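Local coordinates for protein dual oxidase maturation factor 1 (Mus musculus, PDB 6WXU) that may be required for the maturation of the dual oxidase DUOX1 and its transport from the endoplasmic reticulum to the plasma membrane, at residues V99-G104 against A241-H246. Residues are numbered along the deposited sequence; the frame is centred on the assembly and turned at random.
Sequences VGLQIG and AVLHTH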
loop_
_atom_site.group_PDB
_atom_site.type_symbol
_atom_site.label_atom_id
_atom_site.label_comp_id
_atom_site.label_asym_id
_atom_site.label_seq_id
_atom_site.Cartn_x
_atom_site.Cartn_y
_atom_site.Cartn_z
ATOM N N VAL B 99 -30.384 1.780 -4.964
ATOM C CA VAL B 99 -29.306 2.328 -4.150
ATOM C C VAL B 99 -29.804 2.540 -2.727
ATOM O O VAL B 99 -30.967 2.880 -2.499
ATOM C CB VAL B 99 -28.784 3.640 -4.765
ATOM C CG1 VAL B 99 -27.379 3.919 -4.293
ATOM C CG2 VAL B 99 -28.829 3.569 -6.270
ATOM N N GLY B 100 -28.921 2.344 -1.761
ATOM C CA GLY B 100 -29.291 2.500 -0.365
ATOM C C GLY B 100 -28.120 2.946 0.474
ATOM O O GLY B 100 -26.960 2.709 0.133
ATOM N N LEU B 101 -28.431 3.602 1.587
ATOM C CA LEU B 101 -27.448 4.043 2.564
ATOM C C LEU B 101 -27.782 3.449 3.920
ATOM O O LEU B 101 -28.952 3.265 4.259
ATOM C CB LEU B 101 -27.414 5.563 2.685
ATOM C CG LEU B 101 -26.389 6.347 1.880
ATOM C CD1 LEU B 101 -26.552 7.815 2.171
ATOM C CD2 LEU B 101 -24.999 5.893 2.234
ATOM N N GLN B 102 -26.746 3.161 4.702
ATOM C CA GLN B 102 -26.931 2.611 6.041
ATOM C C GLN B 102 -25.813 3.164 6.916
ATOM O O GLN B 102 -24.705 2.624 6.920
ATOM C CB GLN B 102 -26.923 1.092 6.014
ATOM C CG GLN B 102 -28.203 0.470 5.515
ATOM C CD GLN B 102 -28.151 -1.031 5.547
ATOM O OE1 GLN B 102 -27.082 -1.625 5.443
ATOM N NE2 GLN B 102 -29.306 -1.660 5.705
ATOM N N ILE B 103 -26.109 4.225 7.652
ATOM C CA ILE B 103 -25.108 4.958 8.416
ATOM C C ILE B 103 -25.146 4.457 9.850
ATOM O O ILE B 103 -26.135 4.653 10.559
ATOM C CB ILE B 103 -25.346 6.469 8.350
ATOM C CG1 ILE B 103 -25.600 6.899 6.912
ATOM C CG2 ILE B 103 -24.156 7.213 8.895
ATOM C CD1 ILE B 103 -26.031 8.321 6.784
ATOM N N GLY B 104 -24.074 3.818 10.281
ATOM C CA GLY B 104 -23.948 3.331 11.638
ATOM C C GLY B 104 -23.218 4.306 12.531
ATOM O O GLY B 104 -23.240 5.520 12.316
ATOM N N ALA B 241 -33.310 10.629 -9.372
ATOM C CA ALA B 241 -33.860 10.269 -8.076
ATOM C C ALA B 241 -33.055 10.916 -6.962
ATOM O O ALA B 241 -31.829 11.017 -7.050
ATOM C CB ALA B 241 -33.875 8.755 -7.889
ATOM N N VAL B 242 -33.750 11.346 -5.916
ATOM C CA VAL B 242 -33.127 11.905 -4.724
ATOM C C VAL B 242 -33.180 10.861 -3.621
ATOM O O VAL B 242 -34.078 10.015 -3.579
ATOM C CB VAL B 242 -33.816 13.215 -4.295
ATOM C CG1 VAL B 242 -34.159 14.036 -5.509
ATOM C CG2 VAL B 242 -35.067 12.924 -3.508
ATOM N N LEU B 243 -32.202 10.906 -2.726
ATOM C CA LEU B 243 -32.077 9.933 -1.650
ATOM C C LEU B 243 -32.248 10.652 -0.322
ATOM O O LEU B 243 -31.465 11.547 0.009
ATOM C CB LEU B 243 -30.727 9.218 -1.718
ATOM C CG LEU B 243 -30.594 7.817 -1.125
ATOM C CD1 LEU B 243 -29.375 7.138 -1.685
ATOM C CD2 LEU B 243 -30.484 7.883 0.367
ATOM N N HIS B 244 -33.272 10.266 0.431
ATOM C CA HIS B 244 -33.563 10.846 1.733
ATOM C C HIS B 244 -33.321 9.796 2.803
ATOM O O HIS B 244 -33.751 8.649 2.659
ATOM C CB HIS B 244 -35.006 11.343 1.802
ATOM C CG HIS B 244 -35.274 12.535 0.943
ATOM N ND1 HIS B 244 -36.416 12.663 0.183
ATOM C CD2 HIS B 244 -34.554 13.661 0.730
ATOM C CE1 HIS B 244 -36.385 13.813 -0.465
ATOM N NE2 HIS B 244 -35.265 14.438 -0.151
ATOM N N THR B 245 -32.630 10.186 3.869
ATOM C CA THR B 245 -32.342 9.292 4.978
ATOM C C THR B 245 -33.191 9.668 6.182
ATOM O O THR B 245 -33.369 10.851 6.482
ATOM C CB THR B 245 -30.864 9.339 5.358
ATOM O OG1 THR B 245 -30.556 10.629 5.892
ATOM C CG2 THR B 245 -30.001 9.084 4.146
ATOM N N HIS B 246 -33.716 8.653 6.863
ATOM C CA HIS B 246 -34.470 8.855 8.092
ATOM C C HIS B 246 -33.924 7.945 9.182
ATOM O O HIS B 246 -32.891 7.302 8.993
ATOM C CB HIS B 246 -35.953 8.595 7.857
ATOM C CG HIS B 246 -36.229 7.339 7.097
ATOM N ND1 HIS B 246 -36.773 7.339 5.832
ATOM C CD2 HIS B 246 -36.030 6.039 7.420
ATOM C CE1 HIS B 246 -36.901 6.094 5.410
ATOM N NE2 HIS B 246 -36.457 5.286 6.355
#
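The CA atoms of Leu101 and Thr245, 7.6 Å apart, are the nearest pair across the two segments, which run in the same direction. They are not direct neighbours in the antiparallel sheet. Strand 77-86 lies between them and joins both through backbone hydrogen bonds, Leu101 with Gly79 and His246 with Val78. The contact is therefore made by side chains on one face of the sheet.

Leu101 reaches across mainly with its CD1 methyl. Its CD1 lies 4.2 Å from CG2 of Thr245 and 4.3 Å from CD2 of Leu243, so this branch meets both residues. CD1 is anti to CA (chi2 -180°), which extends this branch toward Leu243 and Thr245. The side chain of Thr245 crosses that of Leu101 at a slant. In Thr245 a chi1 of 67° sets CG2 anti to the carbonyl carbon and beside the backbone N, and this methyl meets Leu101. Val99 and Ile103 border the contact at longer range.

Val108 and Ile110 of strand 108-111 also touch Leu101. Leu157 of helix 152-159 packs on both Val99 and Leu243, tying the helix to this side of the sheet, in the predicted extracellular part. Leu101 and Leu243 are buried and Thr245 is partly exposed. The nearest atoms are methyl carbons. The contact thus rests on apolar van der Waals packing, consistent with exclusion of water around the leucines, without polar pairing between the segments.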